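Local coordinates for shikimate dehydrogenase (NADP(+)) (Listeria monocytogenes, PDB 3TNL), which catalyses the reversible NADP(H)-linked interconversion of 3-dehydroshikimate and shikimate on the chorismate pathway to the aromatic amino acids, at residues Q219-I224 and S249-R254; L257-V262 and R270-A275. All blocks are in the same frame, centred on the assembly; numbering follows the deposited sequence.

Interaction 1: Q219-I224 and S249-R254; sequences QLRKEI and SADMLR
The guanidinium of Arg-221 has CG of Met-252 over one face, 3.6 Å above its plane and nearer its margin than its centre, while OD2 of Asp-251 lies at its edge, in plane. NH1 and NH2 of Arg-221 grip OD2 of Asp-251 end-on, at 2.9 and 3.0 Å, in a salt bridge. The carboxylate stands 77° from the guanidinium plane: NH1 meets OD2 on its syn side, NH2 from above. In one modelled conformer Ser-249 OG also donates to Asp-251 OD2, at 2.7 Å, as a third bond to that oxygen.

A bend in the Arg-221 chain (chi3 -69°) brings the guanidinium across the extended Met-252 side chain. Met-252 SD touches CD2 of Leu-220, and Ile-224 CG2 packs 3.3 Å from Met-252 O. A water links the backbones, donating to the carbonyl oxygens of Arg-221 and Met-252. Near the C-terminal end of helix 217-226, NH1 of Arg-254 donates to Ile-224 O at 3.0 Å, and NH2 of Arg-254 bonds to Ser-227 O.

The contact pins the 3-10 turn 250-252 to helix 217-226, whose Leu-220 and Glu-223 pack on strands 156-160 and 180-185 of the parallel Rossmann sheet.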
ATOM      1  N   GLN B 219       5.251  50.224  -5.301  1.00 16.13           N
ATOM      2  CA  GLN B 219       4.371  49.456  -6.182  1.00 15.70           C
ATOM      3  C   GLN B 219       3.433  48.562  -5.364  1.00 14.86           C
ATOM      4  O   GLN B 219       2.242  48.435  -5.656  1.00 15.83           O
ATOM      5  CB  GLN B 219       5.136  48.614  -7.172  1.00 16.88           C
ATOM      6  CG  GLN B 219       4.249  48.048  -8.233  1.00 15.86           C
ATOM      7  CD  GLN B 219       3.855  49.095  -9.277  1.00 18.12           C
ATOM      8  OE1 GLN B 219       4.713  49.809  -9.794  1.00 19.17           O
ATOM      9  NE2 GLN B 219       2.577  49.192  -9.583  1.00 17.40           N
ATOM     10  N   LEU B 220       3.976  47.941  -4.319  1.00 14.23           N
ATOM     11  CA  LEU B 220       3.146  47.109  -3.438  1.00 14.69           C
ATOM     12  C   LEU B 220       1.953  47.883  -2.822  1.00 15.49           C
ATOM     13  O   LEU B 220       0.850  47.370  -2.739  1.00 16.05           O
ATOM     14  CB  LEU B 220       4.035  46.481  -2.345  1.00 15.59           C
ATOM     15  CG  LEU B 220       3.345  45.488  -1.397  1.00 14.00           C
ATOM     16  CD1 LEU B 220       2.825  44.273  -2.148  1.00 16.57           C
ATOM     17  CD2 LEU B 220       4.289  45.071  -0.308  1.00 16.93           C
ATOM     18  N   ARG B 221       2.186  49.124  -2.412  0.50 14.99           N
ATOM     19  CA  ARG B 221       1.117  49.951  -1.851  0.50 13.00           C
ATOM     20  C   ARG B 221      -0.018  50.088  -2.877  0.50 13.92           C
ATOM     21  O   ARG B 221      -1.180  49.908  -2.550  0.50 15.23           O
ATOM     22  CB  ARG B 221       1.660  51.330  -1.487  0.50 13.09           C
ATOM     23  CG  ARG B 221       0.670  52.216  -0.760  0.50 11.68           C
ATOM     24  CD  ARG B 221       1.263  53.568  -0.396  0.50 13.81           C
ATOM     25  NE  ARG B 221       2.266  53.384   0.642  0.50 14.04           N
ATOM     26  CZ  ARG B 221       1.950  53.163   1.918  0.50 12.41           C
ATOM     27  NH1 ARG B 221       2.903  52.971   2.829  0.50 21.86           N
ATOM     28  NH2 ARG B 221       0.689  53.118   2.282  0.50 16.60           N
ATOM     29  N   LYS B 222       0.351  50.394  -4.124  1.00 14.73           N
ATOM     30  CA  LYS B 222      -0.648  50.565  -5.185  1.00 14.79           C
ATOM     31  C   LYS B 222      -1.411  49.276  -5.388  1.00 14.99           C
ATOM     32  O   LYS B 222      -2.659  49.268  -5.388  1.00 15.79           O
ATOM     33  CB  LYS B 222      -0.034  51.003  -6.502  1.00 15.09           C
ATOM     34  CG  LYS B 222      -1.070  51.127  -7.634  1.00 17.37           C
ATOM     35  CD  LYS B 222      -0.390  51.423  -8.981  1.00 15.55           C
ATOM     36  CE  LYS B 222      -1.399  51.675 -10.089  1.00 16.65           C
ATOM     37  NZ  LYS B 222      -2.158  50.485 -10.632  1.00 17.37           N
ATOM     38  N   GLU B 223      -0.667  48.184  -5.570  1.00 14.68           N
ATOM     39  CA  GLU B 223      -1.326  46.916  -5.853  1.00 14.90           C
ATOM     40  C   GLU B 223      -2.311  46.500  -4.749  1.00 13.74           C
ATOM     41  O   GLU B 223      -3.484  46.139  -5.037  1.00 14.48           O
ATOM     42  CB  GLU B 223      -0.311  45.814  -6.195  1.00 14.54           C
ATOM     43  CG  GLU B 223       0.609  46.143  -7.368  1.00 13.93           C
ATOM     44  CD  GLU B 223      -0.139  46.621  -8.565  1.00 14.83           C
ATOM     45  OE1 GLU B 223      -1.092  45.944  -8.962  1.00 16.75           O
ATOM     46  OE2 GLU B 223       0.220  47.694  -9.116  1.00 18.06           O
ATOM     47  N   ILE B 224      -1.863  46.543  -3.501  1.00 13.26           N
ATOM     48  CA  ILE B 224      -2.756  46.177  -2.398  1.00 13.24           C
ATOM     49  C   ILE B 224      -4.002  47.078  -2.329  1.00 15.20           C
ATOM     50  O   ILE B 224      -5.113  46.597  -2.107  1.00 14.89           O
ATOM     51  CB  ILE B 224      -2.032  46.157  -1.064  1.00 14.48           C
ATOM     52  CG1 ILE B 224      -0.965  45.076  -1.024  1.00 15.44           C
ATOM     53  CG2 ILE B 224      -3.018  45.890   0.062  1.00 16.55           C
ATOM     54  CD1 ILE B 224      -0.072  45.112   0.225  1.00 16.43           C
ATOM     55  N   SER B 249       4.358  47.984   5.689  0.50 17.50           N
ATOM     56  CA  SER B 249       3.663  48.959   6.498  0.50 19.09           C
ATOM     57  C   SER B 249       2.196  48.603   6.689  0.50 17.25           C
ATOM     58  O   SER B 249       1.491  48.232   5.736  0.50 16.30           O
ATOM     59  CB  SER B 249       3.790  50.312   5.787  0.50 19.78           C
ATOM     60  OG  SER B 249       3.284  51.363   6.579  0.50 26.16           O
ATOM     61  N   ALA B 250       1.731  48.745   7.932  1.00 16.45           N
ATOM     62  CA  ALA B 250       0.345  48.466   8.273  1.00 16.79           C
ATOM     63  C   ALA B 250      -0.614  49.351   7.476  1.00 16.42           C
ATOM     64  O   ALA B 250      -1.734  48.911   7.143  1.00 16.70           O
ATOM     65  CB  ALA B 250       0.094  48.606   9.808  1.00 18.90           C
ATOM     66  N   ASP B 251      -0.177  50.571   7.143  1.00 16.17           N
ATOM     67  CA  ASP B 251      -1.037  51.523   6.422  1.00 17.22           C
ATOM     68  C   ASP B 251      -1.229  51.172   4.945  1.00 16.70           C
ATOM     69  O   ASP B 251      -1.951  51.884   4.215  1.00 17.93           O
ATOM     70  CB  ASP B 251      -0.550  52.966   6.588  1.00 19.53           C
ATOM     71  CG  ASP B 251       0.771  53.229   5.899  1.00 21.14           C
ATOM     72  OD1 ASP B 251       1.315  54.348   6.086  1.00 29.45           O
ATOM     73  OD2 ASP B 251       1.286  52.399   5.133  1.00 20.40           O
ATOM     74  N   MET B 252      -0.646  50.061   4.509  1.00 15.27           N
ATOM     75  CA  MET B 252      -0.908  49.526   3.159  1.00 15.14           C
ATOM     76  C   MET B 252      -2.221  48.722   3.180  1.00 14.93           C
ATOM     77  O   MET B 252      -2.799  48.428   2.126  1.00 15.93           O
ATOM     78  CB  MET B 252       0.229  48.646   2.609  1.00 15.76           C
ATOM     79  CG  MET B 252       1.445  49.410   2.365  1.00 15.57           C
ATOM     80  SD  MET B 252       2.724  48.338   1.748  1.00 20.18           S
ATOM     81  CE  MET B 252       4.023  49.566   1.411  1.00 19.17           C
ATOM     82  N   LEU B 253      -2.715  48.384   4.376  1.00 14.88           N
ATOM     83  CA  LEU B 253      -3.939  47.607   4.534  1.00 14.98           C
ATOM     84  C   LEU B 253      -5.112  48.557   4.816  1.00 16.68           C
ATOM     85  O   LEU B 253      -4.910  49.737   5.111  1.00 19.04           O
ATOM     86  CB  LEU B 253      -3.761  46.596   5.669  1.00 15.13           C
ATOM     87  CG  LEU B 253      -2.508  45.731   5.662  1.00 15.39           C
ATOM     88  CD1 LEU B 253      -2.553  44.684   6.800  1.00 17.22           C
ATOM     89  CD2 LEU B 253      -2.368  45.017   4.365  1.00 14.69           C
ATOM     90  N   ARG B 254      -6.336  48.045   4.693  1.00 16.37           N
ATOM     91  CA  ARG B 254      -7.562  48.792   4.965  1.00 17.66           C
ATOM     92  C   ARG B 254      -8.601  47.796   5.419  1.00 16.69           C
ATOM     93  O   ARG B 254      -8.499  46.612   5.106  1.00 16.00           O
ATOM     94  CB  ARG B 254      -8.046  49.569   3.752  1.00 16.78           C
ATOM     95  CG  ARG B 254      -8.464  48.665   2.562  1.00 17.55           C
ATOM     96  CD  ARG B 254      -8.723  49.449   1.305  1.00 17.42           C
ATOM     97  NE  ARG B 254      -9.280  48.582   0.271  1.00 15.69           N
ATOM     98  CZ  ARG B 254      -8.568  47.736  -0.473  1.00 15.45           C
ATOM     99  NH1 ARG B 254      -7.267  47.593  -0.277  1.00 16.08           N
ATOM    100  NH2 ARG B 254      -9.214  46.998  -1.365  1.00 17.54           N
TER
HETATM  101  O   HOH W   1      -1.855  50.098   0.069  1.00 16.52           O

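Interaction 2: L257-V262 and R270-A275; sequences LIVSDV and RLLEIA. With NAD (nicotinamide-adenine-dinucleotide), chain H.
Val-259 points its side chain from strand 258-261 toward helix 270-277, and each of its carbons finds a partner there. CB of Val-259 sits 3.6 Å from CB of Ala-275, where the two backbones also come nearest. CG2 of Val-259 touches CB of Ala-275 at 3.7 Å. The other branch, CG1 of Val-259, lies anti to the backbone N (chi1 180°) and reaches along the helix, meeting CG of Leu-271 at 3.8 Å and CD2 of Leu-272 at 4.0 Å. Leu-272 runs alongside the valine, the two side chains pointing opposite ways, and its CD2 also lies 3.6 Å from the backbone oxygen of Val-259.

This pairs the opening strand and the helix of a beta-alpha-beta unit in the parallel sheet of the NAD-binding Rossmann fold: strand 258-261, helix 270-277, then strand 281-283. Strand 258-261 and the helical segment 270-275 run nearly antiparallel, 165° between their directions, with 8.5 Å between their axes, and no hydrogen bond joins them.

Two residues further along the strand, Asp-261 also faces the helix. Its CB packs against CG and CD1 of Leu-272, and OD1 comes within 3.9 Å of CD2 of Leu-271. The carboxylate is buried, but its polar needs are met from outside the pair: Asn-232 and the backbone N of Val-263 donate to OD2, and OD1 is hydrogen-bonded to Thr-269 OG1. Beyond the strand, the backbone oxygen of Val-262 accepts a nearly straight bond (160°) from the nicotinamide amide N7N of NAD at 3.0 Å, and CG2 of Val-262 packs against the nicotinamide ribose.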
ATOM      1  N   LEU B 257     -10.184  45.103   2.972  1.00 16.97           N
ATOM      2  CA  LEU B 257      -9.307  44.130   2.346  1.00 16.04           C
ATOM      3  C   LEU B 257      -9.355  42.768   3.043  1.00 15.47           C
ATOM      4  O   LEU B 257      -9.516  42.706   4.262  1.00 17.36           O
ATOM      5  CB  LEU B 257      -7.859  44.639   2.458  1.00 16.19           C
ATOM      6  CG  LEU B 257      -6.723  43.791   1.932  1.00 14.42           C
ATOM      7  CD1 LEU B 257      -6.782  43.688   0.436  1.00 15.54           C
ATOM      8  CD2 LEU B 257      -5.358  44.417   2.338  1.00 17.00           C
ATOM      9  N   ILE B 258      -9.212  41.703   2.265  1.00 15.14           N
ATOM     10  CA  ILE B 258      -9.069  40.338   2.793  1.00 15.95           C
ATOM     11  C   ILE B 258      -7.597  40.053   2.789  1.00 14.85           C
ATOM     12  O   ILE B 258      -6.941  40.229   1.742  1.00 14.71           O
ATOM     13  CB  ILE B 258      -9.751  39.307   1.880  1.00 15.44           C
ATOM     14  CG1 ILE B 258     -11.237  39.625   1.789  1.00 17.98           C
ATOM     15  CG2 ILE B 258      -9.553  37.884   2.429  1.00 17.92           C
ATOM     16  CD1 ILE B 258     -11.866  39.005   0.515  1.00 19.08           C
ATOM     17  N   VAL B 259      -7.056  39.568   3.909  1.00 14.39           N
ATOM     18  CA  VAL B 259      -5.639  39.165   3.953  1.00 13.95           C
ATOM     19  C   VAL B 259      -5.616  37.653   4.216  1.00 14.61           C
ATOM     20  O   VAL B 259      -6.223  37.150   5.173  1.00 14.55           O
ATOM     21  CB  VAL B 259      -4.820  39.949   4.990  1.00 13.59           C
ATOM     22  CG1 VAL B 259      -3.367  39.459   4.977  1.00 15.92           C
ATOM     23  CG2 VAL B 259      -4.896  41.447   4.667  1.00 14.57           C
ATOM     24  N   SER B 260      -4.924  36.951   3.337  1.00 14.07           N
ATOM     25  CA  SER B 260      -4.875  35.495   3.332  1.00 15.08           C
ATOM     26  C   SER B 260      -3.458  34.969   3.466  1.00 15.45           C
ATOM     27  O   SER B 260      -2.543  35.579   2.931  1.00 14.45           O
ATOM     28  CB  SER B 260      -5.492  35.052   1.988  1.00 18.45           C
ATOM     29  OG  SER B 260      -5.086  33.760   1.593  1.00 18.01           O
ATOM     30  N   ASP B 261      -3.255  33.880   4.222  1.00 14.06           N
ATOM     31  CA  ASP B 261      -1.933  33.264   4.313  1.00 14.60           C
ATOM     32  C   ASP B 261      -2.094  31.787   4.040  1.00 15.53           C
ATOM     33  O   ASP B 261      -3.082  31.188   4.471  1.00 18.45           O
ATOM     34  CB  ASP B 261      -1.323  33.511   5.714  1.00 16.26           C
ATOM     35  CG  ASP B 261       0.211  33.553   5.688  1.00 16.84           C
ATOM     36  OD1 ASP B 261       0.785  34.481   6.332  1.00 17.78           O
ATOM     37  OD2 ASP B 261       0.820  32.730   4.982  1.00 15.86           O
ATOM     38  N   VAL B 262      -1.180  31.222   3.269  1.00 14.57           N
ATOM     39  CA  VAL B 262      -1.154  29.779   3.033  1.00 14.16           C
ATOM     40  C   VAL B 262      -0.677  29.055   4.300  1.00 15.07           C
ATOM     41  O   VAL B 262      -0.959  27.885   4.495  1.00 15.60           O
ATOM     42  CB  VAL B 262      -0.278  29.387   1.833  1.00 15.55           C
ATOM     43  CG1 VAL B 262      -0.864  29.944   0.523  1.00 16.97           C
ATOM     44  CG2 VAL B 262       1.190  29.784   2.065  1.00 19.48           C
ATOM     45  N   ARG B 270       2.403  36.519  11.675  1.00 14.28           N
ATOM     46  CA  ARG B 270       2.525  37.943  11.991  1.00 14.39           C
ATOM     47  C   ARG B 270       1.737  38.774  10.995  1.00 14.72           C
ATOM     48  O   ARG B 270       1.083  39.753  11.396  1.00 14.52           O
ATOM     49  CB  ARG B 270       3.990  38.383  12.101  1.00 14.79           C
ATOM     50  CG  ARG B 270       4.213  39.840  12.455  1.00 15.61           C
ATOM     51  CD  ARG B 270       3.583  40.232  13.776  1.00 17.06           C
ATOM     52  NE  ARG B 270       3.763  41.663  13.977  1.00 16.94           N
ATOM     53  CZ  ARG B 270       2.918  42.462  14.614  1.00 18.74           C
ATOM     54  NH1 ARG B 270       3.186  43.769  14.652  1.00 20.82           N
ATOM     55  NH2 ARG B 270       1.764  42.013  15.123  1.00 20.92           N
ATOM     56  N   LEU B 271       1.782  38.429   9.714  1.00 14.05           N
ATOM     57  CA  LEU B 271       0.949  39.129   8.714  1.00 13.14           C
ATOM     58  C   LEU B 271      -0.527  39.130   9.148  1.00 12.71           C
ATOM     59  O   LEU B 271      -1.161  40.175   9.054  1.00 12.97           O
ATOM     60  CB  LEU B 271       1.097  38.469   7.352  1.00 13.01           C
ATOM     61  CG  LEU B 271       0.174  38.973   6.241  1.00 12.97           C
ATOM     62  CD1 LEU B 271       0.451  40.439   5.955  1.00 13.96           C
ATOM     63  CD2 LEU B 271       0.361  38.118   4.987  1.00 14.22           C
ATOM     64  N   LEU B 272      -1.091  37.967   9.480  1.00 14.69           N
ATOM     65  CA  LEU B 272      -2.518  37.931   9.903  1.00 13.95           C
ATOM     66  C   LEU B 272      -2.770  38.750  11.150  1.00 14.81           C
ATOM     67  O   LEU B 272      -3.813  39.381  11.249  1.00 14.01           O
ATOM     68  CB  LEU B 272      -3.046  36.499   9.988  1.00 14.31           C
ATOM     69  CG  LEU B 272      -2.962  35.707   8.664  1.00 13.23           C
ATOM     70  CD1 LEU B 272      -3.636  34.317   8.853  1.00 18.51           C
ATOM     71  CD2 LEU B 272      -3.645  36.445   7.518  1.00 15.82           C
ATOM     72  N   GLU B 273      -1.827  38.774  12.090  1.00 13.48           N
ATOM     73  CA  GLU B 273      -1.998  39.615  13.270  1.00 14.46           C
ATOM     74  C   GLU B 273      -2.108  41.092  12.844  1.00 14.17           C
ATOM     75  O   GLU B 273      -2.971  41.813  13.331  1.00 14.78           O
ATOM     76  CB  GLU B 273      -0.810  39.481  14.244  1.00 15.68           C
ATOM     77  CG  GLU B 273      -0.598  38.183  14.929  1.00 18.88           C
ATOM     78  CD  GLU B 273       0.559  38.231  15.930  1.00 25.10           C
ATOM     79  OE1 GLU B 273       1.156  39.331  16.104  1.00 26.45           O
ATOM     80  OE2 GLU B 273       0.812  37.184  16.603  1.00 26.22           O
ATOM     81  N   ILE B 274      -1.210  41.564  12.000  1.00 13.44           N
ATOM     82  CA  ILE B 274      -1.219  42.942  11.553  1.00 12.22           C
ATOM     83  C   ILE B 274      -2.517  43.224  10.826  1.00 12.76           C
ATOM     84  O   ILE B 274      -3.146  44.267  11.029  1.00 14.15           O
ATOM     85  CB  ILE B 274      -0.003  43.268  10.659  1.00 12.43           C
ATOM     86  CG1 ILE B 274       1.286  43.125  11.462  1.00 14.08           C
ATOM     87  CG2 ILE B 274      -0.142  44.692  10.142  1.00 13.90           C
ATOM     88  CD1 ILE B 274       2.567  43.068  10.577  1.00 15.54           C
ATOM     89  N   ALA B 275      -2.956  42.284   9.983  1.00 13.32           N
ATOM     90  CA  ALA B 275      -4.221  42.450   9.278  1.00 13.27           C
ATOM     91  C   ALA B 275      -5.374  42.603  10.240  1.00 13.92           C
ATOM     92  O   ALA B 275      -6.220  43.480  10.075  1.00 13.96           O
ATOM     93  CB  ALA B 275      -4.457  41.279   8.343  1.00 16.11           C
TER
HETATM   94  PA  NAD H 292       8.605  26.813  -2.332  1.00 22.52           P
HETATM   95  O1A NAD H 292       9.925  26.375  -1.703  1.00 24.66           O
HETATM   96  O2A NAD H 292       8.153  26.130  -3.609  1.00 22.59           O
HETATM   97  O5B NAD H 292       8.626  28.424  -2.504  1.00 21.80           O
HETATM   98  C5B NAD H 292       9.117  29.328  -1.513  1.00 17.88           C
HETATM   99  C4B NAD H 292       8.638  30.749  -1.833  1.00 17.10           C
HETATM  100  O4B NAD H 292       8.929  31.603  -0.715  1.00 17.55           O
HETATM  101  C3B NAD H 292       9.413  31.381  -2.972  1.00 15.74           C
HETATM  102  O3B NAD H 292       8.536  32.323  -3.639  1.00 17.42           O
HETATM  103  C2B NAD H 292      10.533  32.144  -2.306  1.00 15.14           C
HETATM  104  O2B NAD H 292      10.984  33.260  -3.061  1.00 17.21           O
HETATM  105  C1B NAD H 292       9.848  32.623  -1.043  1.00 15.64           C
HETATM  106  N9A NAD H 292      10.702  32.908   0.115  1.00 16.50           N
HETATM  107  C8A NAD H 292      11.275  31.975   0.912  1.00 20.22           C
HETATM  108  N7A NAD H 292      11.930  32.590   1.920  1.00 19.27           N
HETATM  109  C5A NAD H 292      11.778  33.933   1.801  1.00 15.99           C
HETATM  110  C6A NAD H 292      12.180  35.064   2.482  1.00 15.09           C
HETATM  111  N6A NAD H 292      12.912  34.960   3.597  1.00 18.64           N
HETATM  112  N1A NAD H 292      11.786  36.285   2.060  1.00 16.37           N
HETATM  113  C2A NAD H 292      11.038  36.422   0.937  1.00 16.11           C
HETATM  114  N3A NAD H 292      10.608  35.365   0.211  1.00 15.96           N
HETATM  115  C4A NAD H 292      10.948  34.117   0.604  1.00 15.85           C
HETATM  116  O3  NAD H 292       7.512  26.649  -1.177  1.00 22.21           O
HETATM  117  PN  NAD H 292       5.962  26.251  -1.340  1.00 23.05           P
HETATM  118  O1N NAD H 292       5.776  24.758  -1.451  1.00 27.63           O
HETATM  119  O2N NAD H 292       5.302  27.182  -2.359  1.00 22.44           O
HETATM  120  O5D NAD H 292       5.354  26.581   0.116  1.00 25.20           O
HETATM  121  C5D NAD H 292       5.344  27.932   0.563  1.00 25.94           C
HETATM  122  C4D NAD H 292       4.464  27.923   1.798  1.00 25.71           C
HETATM  123  O4D NAD H 292       3.169  27.400   1.454  1.00 30.32           O
HETATM  124  C3D NAD H 292       5.022  27.006   2.874  1.00 30.50           C
HETATM  125  O3D NAD H 292       4.993  27.705   4.122  1.00 34.67           O
HETATM  126  C2D NAD H 292       4.078  25.815   2.890  1.00 31.18           C
HETATM  127  O2D NAD H 292       4.020  25.156   4.175  1.00 32.23           O
HETATM  128  C1D NAD H 292       2.765  26.462   2.468  1.00 30.00           C
HETATM  129  N1N NAD H 292       1.767  25.579   1.859  1.00 31.14           N
HETATM  130  C2N NAD H 292       0.543  25.481   2.411  1.00 30.79           C
HETATM  131  C3N NAD H 292      -0.430  24.667   1.843  1.00 28.23           C
HETATM  132  C7N NAD H 292      -1.798  24.540   2.432  1.00 31.70           C
HETATM  133  O7N NAD H 292      -2.428  23.536   2.103  1.00 33.03           O
HETATM  134  N7N NAD H 292      -2.282  25.507   3.240  1.00 23.40           N
HETATM  135  C4N NAD H 292      -0.121  23.939   0.683  1.00 30.95           C
HETATM  136  C5N NAD H 292       1.149  24.062   0.128  1.00 30.35           C
HETATM  137  C6N NAD H 292       2.090  24.890   0.739  1.00 31.03           C

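How the interactions relate
From the N terminus, the substrate-binding domain and the first strands of the Rossmann sheet pass before helix 217-226 opens interaction 1; the chain then runs through strand 229-232 and a long loop before 249-254 folds back on the helix and closes interaction 1. A few residues on, 257-262 opens interaction 2, a shorter loop closed when helix 270-277 returns over its own strand. The two loops are in series, neither nested nor crossed. Their centres are 12 Å apart and they touch: Ile-224 CG2 packs on Leu-257 CD2 at 3.6 Å, and Leu-253 CD1 on Ala-275 CA at 3.7 Å. Segment 249-254 thus packs against both helices, tying helix 217-226 to the beta-alpha-beta unit of interaction 2.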